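Local coordinates for protein transcriptional regulator fur family (Xanthomonas campestris pv. campestris, PDB 7DH8) that probably binds regulatory DNA as a zinc-dependent transcriptional repressor of the Fur family, controlling genes for zinc uptake, at residues A56-V60 with C126-V130; H97-S101 with T156-H160; Q115-P119 with E131-R135. The contacts are given in a common frame with arbitrary orientation. Residues are numbered along the deposited sequence.

Interaction 1. Residues A56-V60 with C126-V130; sequences AGKPV and CHSAV. With ZN (zinc ion), chain C.
Structural zinc sites of the four-cysteine kind are built on turns whose backbone atoms can also serve as contacts, and the meeting of 56-60 with 126-130 illustrates this at the protein surface. After helix 44-56, Gly57 is the first residue to leave helical phi/psi, and its positive phi (61/20°) takes the chain out of the helical path. Lys58 follows in an extended conformation (-147/161°), its CA 5.4 Å from that of Ser128. Its CA-to-CB bond points sideways, but chi1 of -67°, chi2 of -90°, chi3 t and an off-well chi4 of 97° bring NZ to the other segment, CD passing 3.8 Å from Ser128 N. The ammonium then gives a hydrogen bond, Lys58 NZ to Cys126 O, 2.6 Å. Pro59, at -60/141°, faces the other segment: its CD lies 3.1 Å from His127 O, and its CG packs 3.9 Å from Ala129 CB. Across from them, Cys126 (chi1 p) binds the zinc through SG at 2.2 Å, completed by Cys123, Cys163 and Cys166. His127 has positive phi (69/12°), which folds the chain back so that Ser128 N makes a weak 3.6 Å hydrogen bond to Cys126 SG, as in zinc knuckles. Val60 pairs with Phe105 of strand 104-107 and packs on helix 62-69, while Pro59 and Ala129 both rest on Leu99 of strand 96-99, and Val130 pairs with Leu121 of strand 119-123.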
ATOM      1  N   ALA A  56      -0.868  17.850 -12.393  1.00 44.78           N
ATOM      2  CA  ALA A  56      -0.923  18.254 -10.997  1.00 46.69           C
ATOM      3  C   ALA A  56       0.447  18.198 -10.307  1.00 50.42           C
ATOM      4  O   ALA A  56       0.738  19.044  -9.457  1.00 59.45           O
ATOM      5  CB  ALA A  56      -1.946  17.399 -10.259  1.00 39.14           C
ATOM      6  N   GLY A  57       1.292  17.227 -10.629  1.00 50.92           N
ATOM      7  CA  GLY A  57       2.584  17.206  -9.950  1.00 57.14           C
ATOM      8  C   GLY A  57       2.541  17.042  -8.436  1.00 54.16           C
ATOM      9  O   GLY A  57       3.480  17.437  -7.742  1.00 54.78           O
ATOM     10  N   LYS A  58       1.444  16.527  -7.902  1.00 47.03           N
ATOM     11  CA  LYS A  58       1.375  15.793  -6.653  1.00 43.11           C
ATOM     12  C   LYS A  58       0.275  14.765  -6.861  1.00 37.61           C
ATOM     13  O   LYS A  58      -0.551  14.943  -7.776  1.00 30.97           O
ATOM     14  CB  LYS A  58       1.033  16.715  -5.463  1.00 44.35           C
ATOM     15  CG  LYS A  58       2.087  17.738  -5.078  1.00 54.57           C
ATOM     16  CD  LYS A  58       3.096  17.237  -4.033  1.00 52.68           C
ATOM     17  CE  LYS A  58       4.160  18.319  -3.712  1.00 48.49           C
ATOM     18  NZ  LYS A  58       3.767  19.069  -2.451  1.00 54.63           N
ATOM     19  N   PRO A  59       0.206  13.697  -6.054  1.00 33.24           N
ATOM     20  CA  PRO A  59      -0.887  12.727  -6.234  1.00 30.79           C
ATOM     21  C   PRO A  59      -2.234  13.399  -6.060  1.00 34.21           C
ATOM     22  O   PRO A  59      -2.418  14.247  -5.180  1.00 34.09           O
ATOM     23  CB  PRO A  59      -0.650  11.688  -5.132  1.00 31.99           C
ATOM     24  CG  PRO A  59       0.890  11.689  -4.971  1.00 27.63           C
ATOM     25  CD  PRO A  59       1.237  13.183  -5.120  1.00 33.77           C
ATOM     26  N   VAL A  60      -3.175  12.991  -6.886  1.00 29.73           N
ATOM     27  CA  VAL A  60      -4.484  13.634  -6.968  1.00 28.51           C
ATOM     28  C   VAL A  60      -5.510  12.735  -6.291  1.00 34.14           C
ATOM     29  O   VAL A  60      -5.542  11.532  -6.563  1.00 28.40           O
ATOM     30  CB  VAL A  60      -4.857  13.864  -8.439  1.00 34.06           C
ATOM     31  CG1 VAL A  60      -6.277  14.466  -8.569  1.00 36.75           C
ATOM     32  CG2 VAL A  60      -3.813  14.730  -9.090  1.00 38.32           C
ATOM     33  N   CYS A 126       5.730  16.456   2.181  1.00 36.30           N
ATOM     34  CA  CYS A 126       5.251  17.265   1.069  1.00 33.33           C
ATOM     35  C   CYS A 126       4.415  16.457   0.089  1.00 36.95           C
ATOM     36  O   CYS A 126       3.849  17.045  -0.856  1.00 31.52           O
ATOM     37  CB  CYS A 126       6.441  17.905   0.326  1.00 35.34           C
ATOM     38  SG  CYS A 126       7.434  16.772  -0.734  1.00 32.37           S
ATOM     39  N   HIS A 127       4.358  15.128   0.284  1.00 33.07           N
ATOM     40  CA  HIS A 127       3.515  14.166  -0.433  1.00 34.14           C
ATOM     41  C   HIS A 127       3.939  13.972  -1.886  1.00 31.78           C
ATOM     42  O   HIS A 127       3.174  13.380  -2.649  1.00 32.73           O
ATOM     43  CB  HIS A 127       2.018  14.559  -0.384  1.00 33.45           C
ATOM     44  CG  HIS A 127       1.561  14.977   0.992  1.00 34.27           C
ATOM     45  ND1 HIS A 127       1.093  16.247   1.284  1.00 41.56           N
ATOM     46  CD2 HIS A 127       1.580  14.308   2.172  1.00 39.52           C
ATOM     47  CE1 HIS A 127       0.831  16.335   2.577  1.00 39.95           C
ATOM     48  NE2 HIS A 127       1.098  15.163   3.135  1.00 44.01           N
ATOM     49  N   SER A 128       5.111  14.460  -2.301  1.00 25.23           N
ATOM     50  CA  SER A 128       5.577  14.118  -3.644  1.00 34.87           C
ATOM     51  C   SER A 128       5.736  12.605  -3.764  1.00 30.03           C
ATOM     52  O   SER A 128       6.022  11.910  -2.770  1.00 30.73           O
ATOM     53  CB  SER A 128       6.940  14.747  -3.972  1.00 34.49           C
ATOM     54  OG  SER A 128       7.915  14.225  -3.052  1.00 34.68           O
ATOM     55  N   ALA A 129       5.622  12.111  -5.015  1.00 26.21           N
ATOM     56  CA  ALA A 129       5.761  10.686  -5.286  1.00 27.96           C
ATOM     57  C   ALA A 129       6.647  10.502  -6.504  1.00 34.56           C
ATOM     58  O   ALA A 129       6.420  11.099  -7.560  1.00 38.12           O
ATOM     59  CB  ALA A 129       4.420  10.013  -5.519  1.00 26.86           C
ATOM     60  N   VAL A 130       7.687   9.709  -6.348  1.00 30.68           N
ATOM     61  CA  VAL A 130       8.614   9.477  -7.453  1.00 27.19           C
ATOM     62  C   VAL A 130       8.495   8.014  -7.838  1.00 29.83           C
ATOM     63  O   VAL A 130       8.645   7.134  -6.982  1.00 28.95           O
ATOM     64  CB  VAL A 130      10.062   9.816  -7.079  1.00 27.43           C
ATOM     65  CG1 VAL A 130      11.002   9.463  -8.286  1.00 28.72           C
ATOM     66  CG2 VAL A 130      10.199  11.299  -6.733  1.00 33.27           C
TER
HETATM   67 ZN    ZN C 202       9.120  16.228   0.636  1.00 33.45          ZN

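Interaction 2. Residues H97-S101 with T156-H160; sequences HKLES and TLEVH. With ZN (zinc ion), chain B.
Here one carboxylate, receiving two consecutive backbone NH groups, ties the wing of the Fur-family winged-helix DNA-binding domain, hairpin 96-99/104-107, to strand 151-160. That strand, outermost in its own chain, pairs antiparallel with a strand of the second subunit, so that the sheet runs on across the interface. The touching parts run 49° apart; CA atoms lie 7.4 Å apart for Glu100 and Thr156 and 7.5 Å for Ser101 and Glu158, too far for backbone pairing, so the Glu158 carboxylate spans the gap. Glu158 (-134/119°, chi1 m, chi2 t) points toward the hairpin turn; its OE2 accepts from Glu100 N and its OE1 from Ser101 N, each at 2.7 Å. Both turn residues, near -75/-20°, aim their NH groups at it. In Glu100, chi1 m places CG 3.9 Å from Thr156 OG1, and chi2 near -83° leads the carboxylate away. His97 of the same hairpin binds the zinc through NE2 at 2.0 Å. Ser101, with chi1 p, adds the third bond, OG donating to Glu158 OE1 at 2.6 Å. Thr156 OG1 and His160 NE2 hydrogen-bond to His160 and Thr156 of the second subunit, while Ser101 OG sits at the His160 ring edge, 3.0 Å from CE1.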
ATOM      1  N   HIS A  97      -1.309   5.392 -11.928  1.00 27.69           N
ATOM      2  CA  HIS A  97      -1.105   4.482 -10.827  1.00 28.50           C
ATOM      3  C   HIS A  97      -1.914   4.981  -9.654  1.00 33.18           C
ATOM      4  O   HIS A  97      -1.923   6.179  -9.377  1.00 26.57           O
ATOM      5  CB  HIS A  97       0.375   4.382 -10.402  1.00 28.18           C
ATOM      6  CG  HIS A  97       1.274   3.845 -11.474  1.00 30.38           C
ATOM      7  ND1 HIS A  97       1.394   2.494 -11.723  1.00 33.69           N
ATOM      8  CD2 HIS A  97       2.108   4.464 -12.343  1.00 32.75           C
ATOM      9  CE1 HIS A  97       2.244   2.307 -12.721  1.00 34.36           C
ATOM     10  NE2 HIS A  97       2.718   3.486 -13.093  1.00 30.97           N
ATOM     11  N   LYS A  98      -2.549   4.054  -8.945  1.00 28.36           N
ATOM     12  CA  LYS A  98      -3.143   4.386  -7.672  1.00 28.98           C
ATOM     13  C   LYS A  98      -2.133   4.068  -6.589  1.00 29.61           C
ATOM     14  O   LYS A  98      -1.658   2.930  -6.498  1.00 35.44           O
ATOM     15  CB  LYS A  98      -4.432   3.603  -7.413  1.00 29.99           C
ATOM     16  CG  LYS A  98      -5.159   4.112  -6.091  1.00 28.58           C
ATOM     17  CD  LYS A  98      -6.367   3.199  -5.777  1.00 39.00           C
ATOM     18  CE  LYS A  98      -6.870   3.368  -4.322  1.00 43.39           C
ATOM     19  NZ  LYS A  98      -8.177   2.608  -4.118  1.00 46.92           N
ATOM     20  N   LEU A  99      -1.783   5.072  -5.796  1.00 27.00           N
ATOM     21  CA  LEU A  99      -0.894   4.897  -4.642  1.00 26.60           C
ATOM     22  C   LEU A  99      -1.731   4.468  -3.445  1.00 34.09           C
ATOM     23  O   LEU A  99      -2.507   5.256  -2.911  1.00 32.12           O
ATOM     24  CB  LEU A  99      -0.173   6.197  -4.344  1.00 27.26           C
ATOM     25  CG  LEU A  99       0.685   6.611  -5.560  1.00 33.02           C
ATOM     26  CD1 LEU A  99       1.332   7.966  -5.314  1.00 28.00           C
ATOM     27  CD2 LEU A  99       1.742   5.490  -5.920  1.00 29.77           C
ATOM     28  N   GLU A 100      -1.541   3.232  -2.992  1.00 33.14           N
ATOM     29  CA  GLU A 100      -2.432   2.714  -1.966  1.00 37.01           C
ATOM     30  C   GLU A 100      -2.234   3.361  -0.626  1.00 32.38           C
ATOM     31  O   GLU A 100      -3.199   3.447   0.139  1.00 32.74           O
ATOM     32  CB  GLU A 100      -2.258   1.204  -1.815  1.00 30.99           C
ATOM     33  CG  GLU A 100      -2.440   0.504  -3.094  1.00 35.52           C
ATOM     34  CD  GLU A 100      -3.904   0.265  -3.397  1.00 36.42           C
ATOM     35  OE1 GLU A 100      -4.718   0.491  -2.493  1.00 37.99           O
ATOM     36  OE2 GLU A 100      -4.228  -0.147  -4.537  1.00 42.17           O
ATOM     37  N   SER A 101      -1.009   3.797  -0.284  1.00 30.96           N
ATOM     38  CA  SER A 101      -0.863   4.309   1.077  1.00 34.30           C
ATOM     39  C   SER A 101      -1.351   5.748   1.246  1.00 35.61           C
ATOM     40  O   SER A 101      -1.489   6.204   2.395  1.00 36.15           O
ATOM     41  CB  SER A 101       0.597   4.210   1.558  1.00 35.08           C
ATOM     42  OG  SER A 101       1.431   5.017   0.775  1.00 37.10           O
ATOM     43  N   THR A 156       2.406  -3.801  -4.662  1.00 25.09           N
ATOM     44  CA  THR A 156       2.340  -2.449  -4.137  1.00 28.33           C
ATOM     45  C   THR A 156       3.632  -2.225  -3.391  1.00 30.77           C
ATOM     46  O   THR A 156       3.883  -2.909  -2.391  1.00 32.75           O
ATOM     47  CB  THR A 156       1.159  -2.291  -3.164  1.00 28.73           C
ATOM     48  OG1 THR A 156      -0.051  -2.471  -3.876  1.00 34.73           O
ATOM     49  CG2 THR A 156       1.179  -0.863  -2.558  1.00 33.78           C
ATOM     50  N   LEU A 157       4.464  -1.297  -3.887  1.00 28.35           N
ATOM     51  CA  LEU A 157       5.792  -1.044  -3.356  1.00 28.91           C
ATOM     52  C   LEU A 157       5.865   0.467  -3.149  1.00 28.61           C
ATOM     53  O   LEU A 157       5.975   1.258  -4.091  1.00 27.71           O
ATOM     54  CB  LEU A 157       6.914  -1.545  -4.283  1.00 24.61           C
ATOM     55  CG  LEU A 157       6.670  -2.992  -4.804  1.00 35.50           C
ATOM     56  CD1 LEU A 157       7.543  -3.167  -6.043  1.00 32.05           C
ATOM     57  CD2 LEU A 157       6.988  -3.994  -3.707  1.00 27.18           C
ATOM     58  N   GLU A 158       5.788   0.892  -1.908  1.00 24.82           N
ATOM     59  CA  GLU A 158       5.785   2.332  -1.654  1.00 26.82           C
ATOM     60  C   GLU A 158       6.757   2.605  -0.519  1.00 28.06           C
ATOM     61  O   GLU A 158       6.566   2.140   0.600  1.00 33.89           O
ATOM     62  CB  GLU A 158       4.372   2.790  -1.347  1.00 25.00           C
ATOM     63  CG  GLU A 158       3.390   2.418  -2.505  1.00 29.79           C
ATOM     64  CD  GLU A 158       1.907   2.816  -2.277  1.00 37.80           C
ATOM     65  OE1 GLU A 158       1.529   3.247  -1.186  1.00 32.61           O
ATOM     66  OE2 GLU A 158       1.122   2.659  -3.227  1.00 35.83           O
ATOM     67  N   VAL A 159       7.771   3.385  -0.788  1.00 26.44           N
ATOM     68  CA  VAL A 159       8.780   3.677   0.223  1.00 26.34           C
ATOM     69  C   VAL A 159       8.420   5.006   0.856  1.00 29.47           C
ATOM     70  O   VAL A 159       8.287   6.016   0.142  1.00 26.46           O
ATOM     71  CB  VAL A 159      10.182   3.684  -0.405  1.00 23.14           C
ATOM     72  CG1 VAL A 159      11.228   4.063   0.635  1.00 22.56           C
ATOM     73  CG2 VAL A 159      10.472   2.293  -0.994  1.00 32.85           C
ATOM     74  N   HIS A 160       8.326   5.030   2.193  1.00 28.62           N
ATOM     75  CA  HIS A 160       8.030   6.261   2.920  1.00 30.76           C
ATOM     76  C   HIS A 160       9.274   6.867   3.566  1.00 30.30           C
ATOM     77  O   HIS A 160      10.305   6.215   3.751  1.00 31.74           O
ATOM     78  CB  HIS A 160       6.980   6.023   4.005  1.00 30.01           C
ATOM     79  CG  HIS A 160       5.820   5.210   3.524  1.00 35.59           C
ATOM     80  ND1 HIS A 160       4.758   5.759   2.818  1.00 35.86           N
ATOM     81  CD2 HIS A 160       5.549   3.882   3.661  1.00 30.79           C
ATOM     82  CE1 HIS A 160       3.887   4.795   2.534  1.00 32.06           C
ATOM     83  NE2 HIS A 160       4.358   3.646   3.013  1.00 34.56           N
TER
HETATM   84 ZN    ZN B 201       4.243   3.606 -14.404  1.00 34.00          ZN

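Interaction 3. Residues Q115-P119 with E131-R135; sequences QHSVP and ELEDR. With ZN (zinc ion), chain B.
A loop ligand, His116, and a strand-end ligand, Glu131, are brought to one zinc ion beside a backbone hydrogen bond where 115-119 meets 131-135. The end-to-end directions of 116-119 and 131-134 differ by 100°, with Val118 CA 5.2 Å from Glu133 CA and Pro119 CA 5.4 Å from Leu132 CA. His116 is extended (-160/159°) and takes chi1 p with chi2 near -72°, which presents NE2 to the zinc at 2.2 Å. Glu131 reaches the same ion with a fully extended side chain, chi1 and chi2 both t, and OE2 binds at 2.0 Å. His116 NE2 and Glu131 OE2 lie 3.0 Å apart as fellow ligands; His97 and Cys108 complete the four. Val118, with chi1 m, turns into the gap: CG2 lies 3.4 Å from Glu131 OE2 and CB 3.0 Å from Leu132 O. Leu132, whose side chain is m, t, has its CB 4.4 Å from Pro119 CB, beside the near-linear hydrogen bond from Leu132 N to Pro119 O (2.8 Å). A water donates to Ser117 O at 2.9 Å and, weakly, to Asp134 O at 2.6 Å. Asp134 (chi1 t) N-caps helix 135-146 through OD1 to Val137 N and uses OD2 for a salt bridge with Arg144 of the second subunit. The contact thus lies where strand 129-131, beside strand 119-123, gives way to helix 135-146.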
ATOM      1  N   GLN A 115       1.110  -2.671 -18.133  1.00 69.06           N
ATOM      2  CA  GLN A 115       0.887  -2.500 -16.708  1.00 66.36           C
ATOM      3  C   GLN A 115       2.028  -3.220 -16.014  1.00 60.64           C
ATOM      4  O   GLN A 115       2.556  -4.211 -16.529  1.00 58.78           O
ATOM      5  CB  GLN A 115      -0.471  -3.030 -16.226  1.00 66.32           C
ATOM      6  CG  GLN A 115      -0.586  -4.557 -16.055  1.00 71.05           C
ATOM      7  CD  GLN A 115      -2.047  -5.044 -16.069  1.00 81.78           C
ATOM      8  OE1 GLN A 115      -2.541  -5.557 -17.084  1.00 86.01           O
ATOM      9  NE2 GLN A 115      -2.746  -4.874 -14.941  1.00 84.11           N
ATOM     10  N   HIS A 116       2.433  -2.690 -14.871  1.00 54.64           N
ATOM     11  CA  HIS A 116       3.728  -3.041 -14.321  1.00 46.34           C
ATOM     12  C   HIS A 116       3.699  -2.711 -12.850  1.00 38.85           C
ATOM     13  O   HIS A 116       2.974  -1.819 -12.411  1.00 39.90           O
ATOM     14  CB  HIS A 116       4.847  -2.241 -14.986  1.00 43.09           C
ATOM     15  CG  HIS A 116       4.626  -0.760 -14.930  1.00 49.56           C
ATOM     16  ND1 HIS A 116       3.670  -0.127 -15.690  1.00 52.31           N
ATOM     17  CD2 HIS A 116       5.215   0.210 -14.186  1.00 48.98           C
ATOM     18  CE1 HIS A 116       3.708   1.171 -15.451  1.00 50.42           C
ATOM     19  NE2 HIS A 116       4.628   1.397 -14.536  1.00 43.91           N
ATOM     20  N   SER A 117       4.599  -3.343 -12.131  1.00 31.54           N
ATOM     21  CA  SER A 117       4.773  -3.099 -10.713  1.00 34.63           C
ATOM     22  C   SER A 117       6.100  -2.382 -10.541  1.00 33.83           C
ATOM     23  O   SER A 117       7.107  -2.798 -11.147  1.00 33.07           O
ATOM     24  CB  SER A 117       4.739  -4.431  -9.955  1.00 38.71           C
ATOM     25  OG  SER A 117       3.378  -4.843  -9.999  1.00 45.89           O
ATOM     26  N   VAL A 118       6.082  -1.273  -9.787  1.00 32.92           N
ATOM     27  CA  VAL A 118       7.287  -0.447  -9.609  1.00 33.16           C
ATOM     28  C   VAL A 118       7.260   0.209  -8.236  1.00 27.32           C
ATOM     29  O   VAL A 118       6.194   0.529  -7.732  1.00 30.03           O
ATOM     30  CB  VAL A 118       7.421   0.658 -10.668  1.00 33.24           C
ATOM     31  CG1 VAL A 118       7.732   0.088 -12.026  1.00 38.19           C
ATOM     32  CG2 VAL A 118       6.170   1.595 -10.639  1.00 29.13           C
ATOM     33  N   PRO A 119       8.410   0.449  -7.636  1.00 32.32           N
ATOM     34  CA  PRO A 119       8.462   1.236  -6.403  1.00 32.68           C
ATOM     35  C   PRO A 119       8.152   2.703  -6.662  1.00 27.85           C
ATOM     36  O   PRO A 119       8.504   3.280  -7.701  1.00 30.09           O
ATOM     37  CB  PRO A 119       9.926   1.077  -5.943  1.00 34.16           C
ATOM     38  CG  PRO A 119      10.449  -0.149  -6.742  1.00 37.72           C
ATOM     39  CD  PRO A 119       9.733  -0.043  -8.040  1.00 35.96           C
ATOM     40  N   GLU A 131       8.336   7.760  -9.138  1.00 32.64           N
ATOM     41  CA  GLU A 131       8.147   6.425  -9.670  1.00 32.11           C
ATOM     42  C   GLU A 131       9.485   5.896 -10.155  1.00 31.15           C
ATOM     43  O   GLU A 131      10.079   6.496 -11.035  1.00 33.78           O
ATOM     44  CB  GLU A 131       7.180   6.435 -10.849  1.00 34.10           C
ATOM     45  CG  GLU A 131       6.974   4.996 -11.394  1.00 29.68           C
ATOM     46  CD  GLU A 131       5.964   4.925 -12.539  1.00 34.29           C
ATOM     47  OE1 GLU A 131       5.275   5.933 -12.816  1.00 30.39           O
ATOM     48  OE2 GLU A 131       5.830   3.833 -13.161  1.00 34.66           O
ATOM     49  N   LEU A 132       9.919   4.755  -9.632  1.00 31.22           N
ATOM     50  CA  LEU A 132      11.151   4.128 -10.080  1.00 34.48           C
ATOM     51  C   LEU A 132      10.807   2.935 -10.971  1.00 40.00           C
ATOM     52  O   LEU A 132       9.639   2.616 -11.227  1.00 42.06           O
ATOM     53  CB  LEU A 132      11.999   3.704  -8.866  1.00 34.59           C
ATOM     54  CG  LEU A 132      12.292   4.792  -7.812  1.00 42.95           C
ATOM     55  CD1 LEU A 132      13.297   4.279  -6.786  1.00 43.33           C
ATOM     56  CD2 LEU A 132      12.844   6.052  -8.496  1.00 51.15           C
ATOM     57  N   GLU A 133      11.832   2.266 -11.452  1.00 39.87           N
ATOM     58  CA  GLU A 133      11.693   0.922 -12.019  1.00 38.17           C
ATOM     59  C   GLU A 133      12.781  -0.052 -11.590  1.00 36.14           C
ATOM     60  O   GLU A 133      13.948   0.159 -11.935  1.00 31.48           O
ATOM     61  CB  GLU A 133      11.850   0.936 -13.540  1.00 42.16           C
ATOM     62  CG  GLU A 133      11.641  -0.437 -14.225  1.00 47.42           C
ATOM     63  CD  GLU A 133      12.956  -1.238 -14.329  1.00 58.87           C
ATOM     64  OE1 GLU A 133      14.017  -0.672 -13.922  1.00 61.87           O
ATOM     65  OE2 GLU A 133      12.952  -2.400 -14.858  1.00 53.86           O
ATOM     66  N   ASP A 134      12.414  -1.090 -10.803  1.00 37.34           N
ATOM     67  CA  ASP A 134      13.399  -2.093 -10.335  1.00 39.71           C
ATOM     68  C   ASP A 134      12.810  -3.448 -10.737  1.00 37.36           C
ATOM     69  O   ASP A 134      11.767  -3.843 -10.214  1.00 34.93           O
ATOM     70  CB  ASP A 134      13.525  -1.865  -8.841  1.00 37.01           C
ATOM     71  CG  ASP A 134      14.871  -2.371  -8.305  1.00 40.90           C
ATOM     72  OD1 ASP A 134      15.225  -3.545  -8.560  1.00 37.83           O
ATOM     73  OD2 ASP A 134      15.608  -1.559  -7.679  1.00 39.75           O
ATOM     74  N   ARG A 135      13.530  -4.156 -11.594  1.00 37.08           N
ATOM     75  CA  ARG A 135      13.079  -5.463 -12.019  1.00 38.74           C
ATOM     76  C   ARG A 135      13.699  -6.443 -11.034  1.00 37.88           C
ATOM     77  O   ARG A 135      13.132  -7.512 -10.804  1.00 39.18           O
ATOM     78  CB  ARG A 135      13.507  -5.790 -13.438  1.00 49.77           C
ATOM     79  CG  ARG A 135      13.010  -7.157 -13.856  1.00 62.04           C
ATOM     80  CD  ARG A 135      13.534  -7.605 -15.197  1.00 69.01           C
ATOM     81  NE  ARG A 135      14.977  -7.772 -15.212  1.00 71.87           N
ATOM     82  CZ  ARG A 135      15.597  -8.674 -15.970  1.00 76.47           C
ATOM     83  NH1 ARG A 135      14.882  -9.485 -16.748  1.00 71.91           N
ATOM     84  NH2 ARG A 135      16.924  -8.768 -15.948  1.00 75.98           N
TER
HETATM   85 ZN    ZN B 201       4.243   3.606 -14.404  1.00 34.00          ZN
HETATM   86  O   HOH W   1       9.934  -2.352 -11.399  1.00 37.88           O

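The six segments alternate in part along the chain: interaction 1 crosses the other two, while both segments of interaction 3 fall between those of interaction 2. Centres of interactions 1 and 2 are about 12 Å apart, those of 2 and 3 about 11 Å, and those of 1 and 3 about 17 Å. Leu99 joins interactions 1 and 2, its CD1 lying 3.7 Å from Ala129 CB and 3.8 Å from Pro59 CG. Interactions 2 and 3 share one zinc, with His97 NE2 3.1 Å from Glu131 OE2, and both reach the second subunit. That ion therefore ties the hairpin to the dimerisation part, consistent with zinc-induced activation; interaction 1 contributes one ligand, Cys126, to the separate four-cysteine site.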